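Local coordinates for protein extracellular serine protease (Aeromonas sobria, PDB 3WQB) that cleaves peptide bonds after paired basic residues, one of them lysine, as a secreted calcium-binding, furin-like subtilisin protease and probable virulence factor, at residues D454-T460 with E550-N556; P487-I491 with I502-N508; Q484-D488 with A555-R559; G236-P240 with P378-S382; K442-T446 with K584-W588. The protein carries 1 engineered substitution. Numbering follows the deposited sequence.

Contact 1. Residues D454-T460 with E550-N556. With CA (calcium ion), chain D.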
# COMPACT_ATOMS: atom_id res chain seq x y z
N ASP A 454 29.70 -5.44 11.76
CA ASP A 454 29.81 -4.57 10.59
C ASP A 454 30.33 -5.42 9.43
O ASP A 454 31.14 -6.32 9.64
CB ASP A 454 30.79 -3.44 10.90
CG ASP A 454 30.75 -2.33 9.89
OD1 ASP A 454 29.73 -2.16 9.18
OD2 ASP A 454 31.75 -1.58 9.81
N VAL A 455 29.84 -5.16 8.22
CA VAL A 455 30.28 -5.88 7.00
C VAL A 455 30.51 -7.37 7.27
O VAL A 455 31.62 -7.89 7.12
CB VAL A 455 31.50 -5.19 6.29
CG1 VAL A 455 31.06 -3.93 5.58
CG2 VAL A 455 32.68 -4.89 7.26
N GLY A 456 29.44 -8.06 7.67
CA GLY A 456 29.57 -9.42 8.18
C GLY A 456 30.05 -10.44 7.17
O GLY A 456 29.76 -10.34 5.98
N ASN A 457 30.80 -11.43 7.65
CA ASN A 457 31.22 -12.54 6.81
C ASN A 457 30.08 -13.45 6.40
O ASN A 457 30.14 -14.11 5.37
CB ASN A 457 32.30 -13.36 7.51
CG ASN A 457 33.68 -12.81 7.25
OD1 ASN A 457 34.03 -12.49 6.12
ND2 ASN A 457 34.48 -12.72 8.30
N SER A 458 29.05 -13.49 7.24
CA SER A 458 27.87 -14.30 7.01
C SER A 458 26.73 -13.68 7.81
O SER A 458 26.98 -12.86 8.69
CB SER A 458 28.09 -15.75 7.47
OG SER A 458 28.30 -15.83 8.86
N PRO A 459 25.48 -14.06 7.51
CA PRO A 459 24.36 -13.49 8.24
C PRO A 459 24.32 -13.91 9.70
O PRO A 459 24.78 -14.99 10.07
CB PRO A 459 23.14 -14.06 7.52
CG PRO A 459 23.62 -14.41 6.16
CD PRO A 459 25.04 -14.85 6.35
N THR A 460 23.77 -13.02 10.52
CA THR A 460 23.33 -13.35 11.86
C THR A 460 22.02 -14.10 11.66
O THR A 460 21.10 -13.59 11.03
CB THR A 460 23.11 -12.07 12.65
OG1 THR A 460 24.34 -11.32 12.66
CG2 THR A 460 22.66 -12.35 14.08
N GLU A 550 17.63 -14.26 8.62
CA GLU A 550 19.02 -13.90 8.40
C GLU A 550 19.12 -12.39 8.35
O GLU A 550 18.34 -11.75 7.66
CB GLU A 550 19.52 -14.50 7.08
CG GLU A 550 19.68 -16.00 7.11
CD GLU A 550 20.30 -16.57 5.85
OE1 GLU A 550 20.53 -15.83 4.86
OE2 GLU A 550 20.59 -17.78 5.86
N VAL A 551 20.07 -11.81 9.10
CA VAL A 551 20.29 -10.37 9.11
C VAL A 551 21.79 -10.12 8.90
O VAL A 551 22.60 -10.70 9.62
CB VAL A 551 19.84 -9.72 10.44
CG1 VAL A 551 20.13 -8.22 10.46
CG2 VAL A 551 18.36 -9.99 10.71
N THR A 552 22.14 -9.29 7.92
CA THR A 552 23.54 -8.97 7.63
C THR A 552 23.72 -7.47 7.48
O THR A 552 22.90 -6.81 6.85
CB THR A 552 24.01 -9.63 6.32
OG1 THR A 552 23.62 -11.01 6.28
CG2 THR A 552 25.52 -9.57 6.21
N ASP A 553 24.79 -6.94 8.06
CA ASP A 553 25.23 -5.58 7.79
C ASP A 553 26.14 -5.64 6.56
O ASP A 553 27.18 -6.29 6.58
CB ASP A 553 25.96 -5.03 9.04
CG ASP A 553 26.58 -3.64 8.83
OD1 ASP A 553 26.96 -3.26 7.70
OD2 ASP A 553 26.71 -2.92 9.83
N VAL A 554 25.71 -5.00 5.48
CA VAL A 554 26.35 -5.17 4.18
C VAL A 554 27.05 -3.90 3.66
O VAL A 554 27.24 -3.75 2.45
CB VAL A 554 25.35 -5.69 3.09
CG1 VAL A 554 24.79 -7.06 3.48
CG2 VAL A 554 24.24 -4.68 2.82
N ALA A 555 27.40 -2.99 4.56
CA ALA A 555 28.07 -1.76 4.13
C ALA A 555 28.85 -1.08 5.24
O ALA A 555 28.37 -0.96 6.37
CB ALA A 555 27.05 -0.77 3.57
N ASN A 556 30.05 -0.60 4.89
CA ASN A 556 30.79 0.27 5.80
C ASN A 556 31.17 1.61 5.18
O ASN A 556 31.77 2.46 5.84
CB ASN A 556 32.02 -0.44 6.39
CG ASN A 556 33.01 -0.92 5.34
OD1 ASN A 556 32.81 -0.74 4.14
ND2 ASN A 556 34.07 -1.56 5.80
CA CA D . 27.82 -1.05 8.63
O HOH W 1 34.28 -1.77 8.76
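Metal coordination dominates one end. The calcium ion takes Asp454 OD1 at 2.3 Å, Asp553 OD1 and OD2 at 2.5 Å each and the carbonyl Ala555 O at 2.3 Å; Asp488, Asn578 and Asn579 complete the site. The ion lets Asp454 OD1 sit 3.2 Å from Asp553 OD2, two acceptors that would otherwise repel. Asp553 OD1 also accepts from Ala555 N (3.2 Å), an Asx turn bringing Ala555 O to the metal; His483 is a further partner of the Asp553 carboxylate.

Backbone hydrogen bonds hold the other end. Thr460 and Val551 form an antiparallel hydrogen-bonded pair, with Thr460 N to Val551 O at 2.7 Å and Val551 N to Thr460 O at 2.8 Å. Gly456 N donates to Asp553 O at 3.1 Å; the loop then swings out at Asn457 and returns at Pro459, whose CA is 4.6 Å from Thr552 CA. A water bridges Asp454 OD2 (2.7 Å) and Asn556 ND2 (3.0 Å).

Van der Waals contacts fill the remainder: Val455 CG1 lies 3.5 Å from Asn556 N, and Pro459 CB 3.3 Å from Thr552 OG1.

Strand 545-553 runs between 460-466 and 489-494 in one P-domain sheet, while Tyr383 of strand 379-384 touches Val455 and Thr552.

Contact 2. Residues P487-I491 with I502-N508; sequences PDLLI and ILLSPFN. With CA (calcium ion), chain D.
The apolar centre is Ile491 against Leu504, an antiparallel hydrogen-bonded pair with CA atoms 5.0 Å apart and Ile491 CB 4.1 Å from Leu504 CB. Ile491 is m,t and Leu504 t,p. Ile491 CG2 lies 4.3 Å from Leu503 CD1. Leu490 (t,p) places its CD1 3.8 Å from both Ile502 CG2 and Pro506 CD.

Outward, Leu489 to Ile491 are extended, following a 3-10 turn at Pro487 and Asp488 (phi near -70°, psi -6° and -15°). Ile491 N donates to Leu504 O (3.0 Å). Ile491 O accepts twice, from Leu504 N at 3.1 Å and Leu503 N at 2.8 Å, as Leu503 leaves extended geometry (phi/psi -81/-37°). Phe507, with positive phi (68/28°), turns its N to Pro487 O at 2.7 Å.

At the polar edge, Asn508 (chi1 p) folds back so that ND2 reaches Ser505 O at 2.8 Å; a water joins Asn508 ND2 and Leu489 O, 2.8 Å from each. Asp488 OD2 binds calcium at 2.3 Å, and Asp488 OD1 pairs with Arg559.

Leu503 and Leu504, consecutive residues both facing Ile491, define a classic beta bulge where the P-domain chain turns a corner, at the far end of the contact from the calcium ligand Asp488.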
# COMPACT_ATOMS: atom_id res chain seq x y z
N PRO A 487 19.88 1.27 7.50
CA PRO A 487 19.86 0.86 6.09
C PRO A 487 21.02 -0.05 5.66
O PRO A 487 21.00 -0.55 4.56
CB PRO A 487 19.87 2.20 5.33
CG PRO A 487 19.29 3.16 6.31
CD PRO A 487 19.86 2.73 7.63
N ASP A 488 21.99 -0.29 6.55
CA ASP A 488 23.01 -1.29 6.27
C ASP A 488 22.47 -2.72 6.27
O ASP A 488 23.14 -3.63 5.80
CB ASP A 488 24.16 -1.20 7.29
CG ASP A 488 25.06 -0.00 7.06
OD1 ASP A 488 24.84 0.74 6.08
OD2 ASP A 488 25.98 0.19 7.88
N LEU A 489 21.27 -2.91 6.81
CA LEU A 489 20.78 -4.26 7.07
C LEU A 489 19.97 -4.88 5.94
O LEU A 489 19.05 -4.27 5.38
CB LEU A 489 19.99 -4.30 8.39
CG LEU A 489 20.75 -3.85 9.64
CD1 LEU A 489 19.82 -3.90 10.81
CD2 LEU A 489 22.00 -4.69 9.89
N LEU A 490 20.37 -6.10 5.61
CA LEU A 490 19.65 -6.99 4.71
C LEU A 490 18.97 -8.04 5.58
O LEU A 490 19.64 -8.76 6.34
CB LEU A 490 20.65 -7.65 3.74
CG LEU A 490 20.17 -8.86 2.94
CD1 LEU A 490 19.19 -8.43 1.88
CD2 LEU A 490 21.35 -9.56 2.30
N ILE A 491 17.64 -8.12 5.49
CA ILE A 491 16.86 -9.08 6.28
C ILE A 491 16.17 -10.06 5.35
O ILE A 491 15.42 -9.65 4.46
CB ILE A 491 15.85 -8.35 7.19
CG1 ILE A 491 16.56 -7.32 8.07
CG2 ILE A 491 15.02 -9.35 8.02
CD1 ILE A 491 15.63 -6.53 9.01
N ILE A 502 13.78 -11.94 0.53
CA ILE A 502 14.33 -10.74 1.15
C ILE A 502 13.18 -9.88 1.68
O ILE A 502 12.38 -9.34 0.91
CB ILE A 502 15.24 -9.97 0.17
CG1 ILE A 502 16.48 -10.82 -0.14
CG2 ILE A 502 15.61 -8.60 0.74
CD1 ILE A 502 17.30 -10.35 -1.33
N LEU A 503 13.09 -9.80 3.00
CA LEU A 503 12.01 -9.05 3.67
C LEU A 503 12.30 -7.57 3.70
O LEU A 503 11.40 -6.74 3.55
CB LEU A 503 11.82 -9.54 5.11
CG LEU A 503 11.54 -11.02 5.30
CD1 LEU A 503 11.40 -11.31 6.78
CD2 LEU A 503 10.29 -11.44 4.54
N LEU A 504 13.57 -7.23 3.88
CA LEU A 504 13.99 -5.84 3.84
C LEU A 504 15.31 -5.75 3.10
O LEU A 504 16.32 -6.31 3.51
CB LEU A 504 14.09 -5.23 5.24
CG LEU A 504 14.40 -3.73 5.32
CD1 LEU A 504 13.35 -2.88 4.57
CD2 LEU A 504 14.55 -3.29 6.78
N SER A 505 15.26 -5.07 1.96
CA SER A 505 16.43 -4.79 1.16
C SER A 505 17.20 -3.63 1.79
O SER A 505 16.60 -2.73 2.39
CB SER A 505 16.00 -4.49 -0.27
OG SER A 505 14.98 -3.49 -0.31
N PRO A 506 18.54 -3.64 1.67
CA PRO A 506 19.34 -2.58 2.29
C PRO A 506 19.29 -1.26 1.52
O PRO A 506 18.80 -1.21 0.38
CB PRO A 506 20.75 -3.17 2.30
CG PRO A 506 20.77 -4.10 1.14
CD PRO A 506 19.38 -4.68 1.05
N PHE A 507 19.79 -0.20 2.14
CA PHE A 507 19.90 1.13 1.51
C PHE A 507 18.52 1.73 1.27
O PHE A 507 18.30 2.53 0.37
CB PHE A 507 20.77 1.11 0.24
CG PHE A 507 22.06 0.35 0.40
CD1 PHE A 507 22.77 0.39 1.60
CD2 PHE A 507 22.56 -0.41 -0.65
CE1 PHE A 507 23.96 -0.34 1.75
CE2 PHE A 507 23.74 -1.14 -0.50
CZ PHE A 507 24.44 -1.09 0.69
N ASN A 508 17.60 1.31 2.13
CA ASN A 508 16.26 1.86 2.17
C ASN A 508 16.23 3.22 2.86
O ASN A 508 17.28 3.78 3.20
CB ASN A 508 15.35 0.87 2.88
CG ASN A 508 15.88 0.52 4.24
OD1 ASN A 508 15.90 1.36 5.14
ND2 ASN A 508 16.34 -0.73 4.40
CA CA D . 27.82 -1.05 8.63
O HOH W 2 17.66 -2.11 6.49

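Contact 3. Residues Q484-D488 with A555-R559. With CA (calcium ion), chain D.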
# COMPACT_ATOMS: atom_id res chain seq x y z
N GLN A 484 23.18 0.93 14.67
CA GLN A 484 23.36 2.37 14.56
C GLN A 484 23.15 2.97 13.16
O GLN A 484 23.05 4.18 13.02
CB GLN A 484 24.74 2.79 15.09
CG GLN A 484 24.97 2.55 16.57
CD GLN A 484 26.44 2.66 16.93
OE1 GLN A 484 27.32 2.23 16.18
NE2 GLN A 484 26.71 3.25 18.09
N ARG A 485 23.11 2.13 12.13
CA ARG A 485 22.83 2.58 10.76
C ARG A 485 21.92 1.59 10.04
O ARG A 485 22.36 0.78 9.22
CB ARG A 485 24.13 2.85 9.99
CG ARG A 485 23.88 3.50 8.64
CD ARG A 485 25.15 4.09 8.02
NE ARG A 485 26.02 3.05 7.47
CZ ARG A 485 26.88 3.24 6.48
NH1 ARG A 485 27.03 4.45 5.92
NH2 ARG A 485 27.61 2.21 6.04
N LEU A 486 20.63 1.70 10.34
CA LEU A 486 19.65 0.70 9.90
C LEU A 486 19.67 0.30 8.43
O LEU A 486 19.51 -0.87 8.13
CB LEU A 486 18.22 1.10 10.32
CG LEU A 486 17.92 0.96 11.81
CD1 LEU A 486 16.63 1.69 12.15
CD2 LEU A 486 17.85 -0.50 12.25
N PRO A 487 19.88 1.27 7.50
CA PRO A 487 19.86 0.86 6.09
C PRO A 487 21.02 -0.05 5.66
O PRO A 487 21.00 -0.55 4.56
CB PRO A 487 19.87 2.20 5.33
CG PRO A 487 19.29 3.16 6.31
CD PRO A 487 19.86 2.73 7.63
N ASP A 488 21.99 -0.29 6.55
CA ASP A 488 23.01 -1.29 6.27
C ASP A 488 22.47 -2.72 6.27
O ASP A 488 23.14 -3.63 5.80
CB ASP A 488 24.16 -1.20 7.29
CG ASP A 488 25.06 -0.00 7.06
OD1 ASP A 488 24.84 0.74 6.08
OD2 ASP A 488 25.98 0.19 7.88
N ALA A 555 27.40 -2.99 4.56
CA ALA A 555 28.07 -1.76 4.13
C ALA A 555 28.85 -1.08 5.24
O ALA A 555 28.37 -0.96 6.37
CB ALA A 555 27.05 -0.77 3.57
N ASN A 556 30.05 -0.60 4.89
CA ASN A 556 30.79 0.27 5.80
C ASN A 556 31.17 1.61 5.18
O ASN A 556 31.77 2.46 5.84
CB ASN A 556 32.02 -0.44 6.39
CG ASN A 556 33.01 -0.92 5.34
OD1 ASN A 556 32.81 -0.74 4.14
ND2 ASN A 556 34.07 -1.56 5.80
N GLY A 557 30.80 1.81 3.92
CA GLY A 557 31.09 3.08 3.25
C GLY A 557 30.10 4.15 3.66
O GLY A 557 28.95 3.84 4.02
N THR A 558 30.51 5.41 3.61
CA THR A 558 29.58 6.52 3.84
C THR A 558 28.58 6.63 2.69
O THR A 558 28.85 6.22 1.56
CB THR A 558 30.30 7.88 3.99
OG1 THR A 558 31.00 8.19 2.78
CG2 THR A 558 31.28 7.82 5.16
N ARG A 559 27.40 7.16 2.99
CA ARG A 559 26.41 7.44 1.98
C ARG A 559 25.87 8.84 2.20
O ARG A 559 25.86 9.33 3.33
CB ARG A 559 25.25 6.45 2.06
CG ARG A 559 25.63 5.01 1.70
CD ARG A 559 24.41 4.11 1.67
NE ARG A 559 23.77 3.96 2.98
CZ ARG A 559 24.10 3.06 3.90
NH1 ARG A 559 25.08 2.18 3.69
NH2 ARG A 559 23.43 3.02 5.05
CA CA D . 27.82 -1.05 8.63
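Neither segment is an extended strand pairing with the other. Residues 486-488 make a 3-10 turn, with Asp488 N bonded to Arg485 O at 2.9 Å, whereas 555-559 is an open loop leading into strand 559-565. The backbones come closest at Asp488 and Ala555, whose CA atoms are 5.5 Å apart, so long side chains must span most of the gap.

Arg485, with chi1 and chi2 both t, stretches toward the loop. Its NH1 and NH2 both donate to Gly557 O, at 2.8 and 2.9 Å, and NH2 makes a weak bond to Ala555 O at 3.3 Å. The same guanidinium turns back on its own segment, Arg485 NE meeting Asp488 OD2 at 2.9 Å in a salt bridge. Asp488 OD1 receives Arg559 NH1 at 2.8 Å and Arg559 NH2 at 2.9 Å. Asp488 thus bridges both arginines and, with Glu576 in a further salt bridge to Arg559 NE, offsets part of their like charge, consistent with the guanidiniums stacking with centres 3.8 Å apart and planes at 29°. Pro487 CB packs 3.7 Å from Arg559 NH2.

Asp488 OD2 and Ala555 O, 3.1 Å apart, both bind the calcium at 2.3 Å. The arrangement is a salt-bridge network of stacked arginines bordering the P-domain calcium site, with Asp488 serving metal and arginines together.

Contact 4. Residues G236-P240 with P378-S382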
# COMPACT_ATOMS: atom_id res chain seq x y z
N GLY A 236 25.04 4.28 -5.86
CA GLY A 236 24.73 3.05 -5.14
C GLY A 236 23.97 2.06 -6.00
O GLY A 236 23.48 2.39 -7.08
N PRO A 237 23.84 0.82 -5.51
CA PRO A 237 23.08 -0.21 -6.21
C PRO A 237 21.63 0.20 -6.39
O PRO A 237 21.08 0.95 -5.58
CB PRO A 237 23.19 -1.42 -5.28
CG PRO A 237 24.38 -1.16 -4.45
CD PRO A 237 24.45 0.31 -4.27
N LYS A 238 21.01 -0.31 -7.45
CA LYS A 238 19.64 0.08 -7.81
C LYS A 238 18.59 -0.68 -6.98
O LYS A 238 17.76 -1.42 -7.50
CB LYS A 238 19.42 -0.09 -9.31
CG LYS A 238 20.31 0.82 -10.16
CD LYS A 238 20.19 0.51 -11.64
CE LYS A 238 21.07 1.43 -12.48
NZ LYS A 238 20.55 2.82 -12.55
N LEU A 239 18.66 -0.47 -5.67
CA LEU A 239 17.69 -0.98 -4.72
C LEU A 239 16.67 0.10 -4.41
O LEU A 239 17.01 1.28 -4.42
CB LEU A 239 18.41 -1.38 -3.43
CG LEU A 239 19.37 -2.56 -3.57
CD1 LEU A 239 20.17 -2.77 -2.31
CD2 LEU A 239 18.62 -3.83 -3.93
N PRO A 240 15.42 -0.29 -4.12
CA PRO A 240 14.42 0.74 -3.82
C PRO A 240 14.80 1.55 -2.59
O PRO A 240 15.30 1.00 -1.60
CB PRO A 240 13.16 -0.08 -3.56
CG PRO A 240 13.67 -1.41 -3.08
CD PRO A 240 14.87 -1.65 -3.96
N PRO A 378 18.60 -9.88 -10.63
CA PRO A 378 18.70 -9.48 -9.22
C PRO A 378 19.66 -8.30 -9.07
O PRO A 378 20.55 -8.10 -9.91
CB PRO A 378 19.27 -10.73 -8.53
CG PRO A 378 19.95 -11.47 -9.62
CD PRO A 378 19.19 -11.21 -10.87
N VAL A 379 19.49 -7.53 -8.00
CA VAL A 379 20.38 -6.42 -7.71
C VAL A 379 21.35 -6.85 -6.61
O VAL A 379 20.93 -7.24 -5.52
CB VAL A 379 19.60 -5.17 -7.28
CG1 VAL A 379 20.57 -4.02 -6.99
CG2 VAL A 379 18.59 -4.77 -8.35
N MET A 380 22.64 -6.77 -6.92
CA MET A 380 23.68 -7.25 -6.01
C MET A 380 24.29 -6.10 -5.21
O MET A 380 24.31 -4.95 -5.65
CB MET A 380 24.77 -7.97 -6.80
CG MET A 380 24.26 -9.06 -7.73
SD MET A 380 23.30 -10.34 -6.90
CE MET A 380 24.61 -11.19 -6.02
N VAL A 381 24.77 -6.44 -4.02
CA VAL A 381 25.46 -5.50 -3.15
C VAL A 381 26.85 -6.05 -2.91
O VAL A 381 27.01 -7.21 -2.51
CB VAL A 381 24.73 -5.35 -1.80
CG1 VAL A 381 25.52 -4.46 -0.84
CG2 VAL A 381 23.32 -4.79 -2.01
N SER A 382 27.85 -5.21 -3.16
CA SER A 382 29.26 -5.56 -3.00
C SER A 382 29.85 -4.88 -1.77
O SER A 382 29.63 -3.69 -1.55
CB SER A 382 30.04 -5.14 -4.24
OG SER A 382 31.41 -5.46 -4.11
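Val379 is the principal bump. Its side chain points from strand 379-384 toward the 236-240 loop and enters a hollow lined by Pro237, the Lys238 carbonyl and Leu239: Val379 CG1 touches Leu239 CD2 at 3.6 Å and Pro237 CB at 4.1 Å, while Val379 CG2 rests 3.6 Å from Lys238 O. The hollow exists because the loop bends tightly. Lys238 (phi/psi -81/61°) is the centre of an inverse gamma turn closed by Leu239 N to Pro237 O at 2.8 Å, which brings Pro237 and Leu239 round to the same valine.

Leu239 is the answering projection. Besides Val379 it meets Val381, with Leu239 CD1 3.8 Å from Val381 CG2. The Pro237 ring leans over the strand backbone between the two valines, Pro237 CB lying 3.7 Å from Met380 O and Pro237 CG 4.5 Å from Val381 CG2.

Leu239 also packs on Leu396 of strand 390-396 and on Pro506 and Phe507 of the P-domain, so this subtilisin-domain contact sits where the two domains meet. No hydrogen bond crosses between the segments; the strand's polar backbone instead pairs with 390-396. Cohesion here thus comes from apolar shape fit, without the directional bonding that would fix a register.

Contact 5. Residues K442-T446 with K584-W588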
# COMPACT_ATOMS: atom_id res chain seq x y z
N LYS A 442 7.62 -16.57 19.13
CA LYS A 442 8.65 -15.59 19.45
C LYS A 442 9.96 -16.27 19.80
O LYS A 442 9.99 -17.25 20.56
CB LYS A 442 8.21 -14.67 20.60
CG LYS A 442 9.18 -13.52 20.88
CD LYS A 442 8.54 -12.41 21.71
CE LYS A 442 9.48 -11.22 21.82
NZ LYS A 442 8.79 -10.01 22.36
N ILE A 443 11.05 -15.75 19.25
CA ILE A 443 12.38 -16.26 19.49
C ILE A 443 13.22 -15.13 20.06
O ILE A 443 13.57 -14.19 19.34
CB ILE A 443 13.04 -16.82 18.20
CG1 ILE A 443 12.13 -17.85 17.50
CG2 ILE A 443 14.40 -17.43 18.50
CD1 ILE A 443 11.18 -17.25 16.47
N ASN A 444 13.53 -15.20 21.35
CA ASN A 444 14.46 -14.26 21.96
C ASN A 444 15.88 -14.75 21.73
O ASN A 444 16.18 -15.93 21.96
CB ASN A 444 14.19 -14.12 23.47
CG ASN A 444 12.84 -13.49 23.76
OD1 ASN A 444 12.51 -12.42 23.26
ND2 ASN A 444 12.05 -14.16 24.59
N VAL A 445 16.75 -13.86 21.28
CA VAL A 445 18.10 -14.22 20.87
C VAL A 445 19.07 -13.72 21.93
O VAL A 445 18.94 -12.60 22.41
CB VAL A 445 18.43 -13.64 19.46
CG1 VAL A 445 19.86 -13.95 19.06
CG2 VAL A 445 17.47 -14.21 18.43
N THR A 446 20.02 -14.57 22.29
CA THR A 446 20.95 -14.29 23.38
C THR A 446 22.38 -14.69 23.04
O THR A 446 22.62 -15.49 22.12
CB THR A 446 20.55 -15.02 24.69
OG1 THR A 446 20.53 -16.43 24.46
CG2 THR A 446 19.17 -14.57 25.20
N LYS A 584 22.96 -5.85 17.26
CA LYS A 584 22.54 -6.96 18.10
C LYS A 584 21.12 -7.34 17.71
O LYS A 584 20.23 -6.51 17.76
CB LYS A 584 22.60 -6.54 19.57
CG LYS A 584 22.07 -7.57 20.57
CD LYS A 584 22.23 -7.09 22.00
CE LYS A 584 21.19 -6.04 22.38
NZ LYS A 584 21.21 -5.72 23.83
N LEU A 585 20.92 -8.59 17.31
CA LEU A 585 19.57 -9.11 17.13
C LEU A 585 18.99 -9.43 18.51
O LEU A 585 19.61 -10.15 19.30
CB LEU A 585 19.58 -10.37 16.26
CG LEU A 585 18.24 -11.05 15.98
CD1 LEU A 585 17.25 -10.12 15.26
CD2 LEU A 585 18.44 -12.32 15.19
N ILE A 586 17.82 -8.87 18.79
CA ILE A 586 17.17 -9.02 20.10
C ILE A 586 16.15 -10.16 20.07
O ILE A 586 16.19 -11.07 20.90
CB ILE A 586 16.52 -7.68 20.55
CG1 ILE A 586 17.58 -6.59 20.72
CG2 ILE A 586 15.70 -7.87 21.85
CD1 ILE A 586 17.03 -5.17 20.77
N SER A 587 15.22 -10.10 19.12
CA SER A 587 14.18 -11.11 19.02
C SER A 587 13.57 -11.03 17.65
O SER A 587 13.68 -10.02 16.96
CB SER A 587 13.08 -10.87 20.06
OG SER A 587 12.35 -9.69 19.77
N TRP A 588 12.90 -12.11 17.25
CA TRP A 588 12.00 -12.05 16.13
C TRP A 588 10.82 -12.96 16.40
O TRP A 588 10.91 -13.85 17.25
CB TRP A 588 12.69 -12.39 14.80
CG TRP A 588 13.11 -13.81 14.63
CD1 TRP A 588 14.06 -14.48 15.34
CD2 TRP A 588 12.62 -14.73 13.65
NE1 TRP A 588 14.18 -15.76 14.88
CE2 TRP A 588 13.31 -15.95 13.83
CE3 TRP A 588 11.64 -14.65 12.65
CZ2 TRP A 588 13.07 -17.07 13.04
CZ3 TRP A 588 11.41 -15.77 11.85
CH2 TRP A 588 12.12 -16.96 12.05
O HOH W 3 20.13 -10.11 22.03
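Three backbone hydrogen bonds join these segments. Ile443 and Trp588 form an antiparallel hydrogen-bonded pair, Ile443 N reaching Trp588 O at 2.8 Å and Trp588 N reaching Ile443 O at 3.0 Å. Further along, Val445 N donates to Ile586 O at 2.9 Å. Where direct pairing gives out, a water donates to Val445 O and to Leu585 O, 2.8 Å from each.

Between the bonded positions, Asn444 and Ser587 are a non-hydrogen-bonded pair with CA atoms only 4.3 Å apart. The strand axes run at 163°, antiparallel, within the other P-domain sheet, that of 436-444, 583-595 and 471-482; there Ile586 and Ser587 both face Ser480, making a classic beta bulge, and Ile586 departs from extended geometry (phi/psi -96/-54°).

On the Ile443 and Trp588 face, Ile443 CD1 sits over the indole in a CH-pi contact, 3.8 Å from the centroid of the five-membered ring of Trp588. The indole nitrogen, Trp588 NE1, is satisfied by Ser462 OG of strand 460-466. Val445 CG2 packs 3.9 Å from Leu585 CD2.

Contacts 1, 2 and 3 meet at one calcium ion: contacts 1 and 3 share Ala555 and Asn556, contacts 2 and 3 share Pro487 and Asp488. Strands 545-553 and 489-494, neighbours in one sheet, join contact 1 to contact 2 through Thr552 O and Leu490 N (2.9 Å). Contact 2 is wholly buried and contact 1 largely so; contacts 3, 4 and 5 are partly buried. Chemistry follows place: metal ligands and charges at the strand ends, backbone bonds within sheets, apolar fit in contact 4. That contact belongs to the subtilisin domain yet touches the P-domain, Leu239 and Val381 meeting Phe507. Contact 5 touches contact 1 through Leu585 and Thr460 but lies far from contact 4, centres about 27 Å apart.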